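Local coordinates for putative transcriptional regulator TRANSCRIPTION REGULATOR protein (Rhizobium meliloti, PDB 5NLA), which acts as an AraC-like transcriptional activator that binds c-di-GMP to regulate extracellular polysaccharide production, probably by sequence-specific DNA binding, at residues 61-66 / 102-107. Sequence-based numbering, arbitrary orientation.
Sequences RSWRAH and QVTPAH
Trp63 reaches from helix 59-67 to Gln102 and Thr104, two residues on the end of strand 97-104, and its indole alone carries the helix side of the contact. With CG anti to the backbone N (chi1 178°), the ring is thrown off the helix and its benzo part leads. Gln102 OE1 meets the rim of that part close to the ring plane, 3.4 Å from Trp63 CZ2, while the amide is turned 42° from the indole. The extended Gln102 chain crosses the tryptophan side chain at about a right angle. Thr104 also crosses it nearly perpendicularly, and its OG1 comes obliquely to within 3.7 Å of Trp63 CZ2. No hydrogen bond links the segments; the buried contact is van der Waals packing of the indole against two polar side-chain oxygens. Replacing Trp63 by an alanine would probably open a gap beside Gln102 OE1 and Thr104 OG1. Beyond Thr104 the chain turns, and His107 ND1 donates an almost straight hydrogen bond to Pro105 O, which lies in the His107 ring plane (2.9 Å). The indole also meets Phe85 in the loop before strand 88-94 and Leu89 on that strand, packing helix 59-67 against the seven-stranded antiparallel sheet, where strand 97-104 lies between strands 88-94 and 166-173.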
loop_
_atom_site.group_PDB
_atom_site.type_symbol
_atom_site.label_atom_id
_atom_site.label_comp_id
_atom_site.label_asym_id
_atom_site.label_seq_id
_atom_site.Cartn_x
_atom_site.Cartn_y
_atom_site.Cartn_z
ATOM N N ARG A 61 -10.396 3.247 -19.384
ATOM C CA ARG A 61 -9.638 4.495 -19.407
ATOM C C ARG A 61 -9.835 5.298 -18.102
ATOM O O ARG A 61 -8.857 5.767 -17.529
ATOM C CB ARG A 61 -9.961 5.325 -20.663
ATOM C CG ARG A 61 -9.452 4.686 -21.960
ATOM C CD ARG A 61 -9.258 5.687 -23.096
ATOM N NE ARG A 61 -10.501 6.368 -23.464
ATOM C CZ ARG A 61 -11.373 5.975 -24.405
ATOM N NH1 ARG A 61 -11.190 4.869 -25.134
ATOM N NH2 ARG A 61 -12.465 6.707 -24.626
ATOM N N SER A 62 -11.072 5.418 -17.612
ATOM C CA SER A 62 -11.322 6.068 -16.315
ATOM C C SER A 62 -10.650 5.312 -15.176
ATOM O O SER A 62 -9.905 5.883 -14.385
ATOM C CB SER A 62 -12.815 6.187 -16.028
ATOM O OG SER A 62 -13.023 6.583 -14.684
ATOM N N TRP A 63 -10.914 4.021 -15.099
ATOM C CA TRP A 63 -10.276 3.181 -14.097
ATOM C C TRP A 63 -8.749 3.340 -14.051
ATOM O O TRP A 63 -8.150 3.396 -12.970
ATOM C CB TRP A 63 -10.639 1.721 -14.343
ATOM C CG TRP A 63 -9.998 0.803 -13.397
ATOM C CD1 TRP A 63 -8.904 0.037 -13.623
ATOM C CD2 TRP A 63 -10.379 0.577 -12.056
ATOM N NE1 TRP A 63 -8.588 -0.675 -12.501
ATOM C CE2 TRP A 63 -9.484 -0.355 -11.522
ATOM C CE3 TRP A 63 -11.409 1.065 -11.250
ATOM C CZ2 TRP A 63 -9.570 -0.810 -10.222
ATOM C CZ3 TRP A 63 -11.510 0.600 -9.944
ATOM C CH2 TRP A 63 -10.594 -0.323 -9.445
ATOM N N ARG A 64 -8.124 3.397 -15.220
ATOM C CA ARG A 64 -6.672 3.532 -15.295
ATOM C C ARG A 64 -6.181 4.876 -14.745
ATOM O O ARG A 64 -5.106 4.957 -14.120
ATOM C CB ARG A 64 -6.205 3.368 -16.730
ATOM C CG ARG A 64 -4.700 3.292 -16.844
ATOM C CD ARG A 64 -4.287 2.722 -18.169
ATOM N NE ARG A 64 -4.739 3.576 -19.248
ATOM C CZ ARG A 64 -4.614 3.272 -20.533
ATOM N NH1 ARG A 64 -4.027 2.128 -20.897
ATOM N NH2 ARG A 64 -5.073 4.119 -21.454
ATOM N N ALA A 65 -6.969 5.917 -14.996
ATOM C CA ALA A 65 -6.684 7.240 -14.479
ATOM C C ALA A 65 -6.707 7.228 -12.961
ATOM O O ALA A 65 -5.773 7.723 -12.339
ATOM C CB ALA A 65 -7.669 8.266 -15.024
ATOM N N HIS A 66 -7.753 6.639 -12.379
ATOM C CA HIS A 66 -7.910 6.595 -10.918
ATOM C C HIS A 66 -6.802 5.798 -10.226
ATOM O O HIS A 66 -6.432 6.101 -9.100
ATOM C CB HIS A 66 -9.280 6.021 -10.512
ATOM C CG HIS A 66 -10.449 6.867 -10.921
ATOM N ND1 HIS A 66 -10.391 8.245 -10.991
ATOM C CD2 HIS A 66 -11.717 6.529 -11.264
ATOM C CE1 HIS A 66 -11.564 8.717 -11.372
ATOM N NE2 HIS A 66 -12.388 7.697 -11.540
ATOM N N GLN A 102 -12.173 -3.436 -3.272
ATOM C CA GLN A 102 -11.998 -3.411 -4.717
ATOM C C GLN A 102 -12.783 -4.531 -5.404
ATOM O O GLN A 102 -12.701 -5.697 -5.000
ATOM C CB GLN A 102 -10.525 -3.587 -5.032
ATOM C CG GLN A 102 -10.175 -3.493 -6.504
ATOM C CD GLN A 102 -8.692 -3.304 -6.711
ATOM O OE1 GLN A 102 -8.259 -2.485 -7.532
ATOM N NE2 GLN A 102 -7.896 -4.046 -5.950
ATOM N N VAL A 103 -13.532 -4.172 -6.443
ATOM C CA VAL A 103 -14.115 -5.153 -7.354
ATOM C C VAL A 103 -13.686 -4.764 -8.756
ATOM O O VAL A 103 -13.903 -3.635 -9.182
ATOM C CB VAL A 103 -15.652 -5.192 -7.265
ATOM C CG1 VAL A 103 -16.211 -6.203 -8.258
ATOM C CG2 VAL A 103 -16.096 -5.529 -5.850
ATOM N N THR A 104 -13.090 -5.704 -9.471
ATOM C CA THR A 104 -12.400 -5.376 -10.704
ATOM C C THR A 104 -12.388 -6.555 -11.707
ATOM O O THR A 104 -12.344 -7.715 -11.289
ATOM C CB THR A 104 -10.975 -4.884 -10.356
ATOM O OG1 THR A 104 -10.435 -4.157 -11.461
ATOM C CG2 THR A 104 -10.050 -6.036 -9.965
ATOM N N PRO A 105 -12.477 -6.272 -13.023
ATOM C CA PRO A 105 -12.329 -7.338 -14.033
ATOM C C PRO A 105 -10.863 -7.747 -14.243
ATOM O O PRO A 105 -9.971 -7.139 -13.664
ATOM C CB PRO A 105 -12.896 -6.708 -15.317
ATOM C CG PRO A 105 -13.657 -5.513 -14.875
ATOM C CD PRO A 105 -12.963 -5.030 -13.640
ATOM N N ALA A 106 -10.627 -8.773 -15.064
ATOM C CA ALA A 106 -9.263 -9.236 -15.323
ATOM C C ALA A 106 -8.471 -8.135 -15.983
ATOM O O ALA A 106 -8.927 -7.546 -16.950
ATOM C CB ALA A 106 -9.244 -10.472 -16.199
ATOM N N HIS A 107 -7.303 -7.835 -15.427
ATOM C CA HIS A 107 -6.384 -6.868 -16.031
ATOM C C HIS A 107 -4.972 -7.224 -15.597
ATOM O O HIS A 107 -4.767 -8.144 -14.794
ATOM C CB HIS A 107 -6.734 -5.440 -15.588
ATOM C CG HIS A 107 -6.599 -5.232 -14.115
ATOM N ND1 HIS A 107 -7.497 -5.748 -13.207
ATOM C CD2 HIS A 107 -5.635 -4.625 -13.387
ATOM C CE1 HIS A 107 -7.108 -5.447 -11.982
ATOM N NE2 HIS A 107 -5.977 -4.769 -12.063
#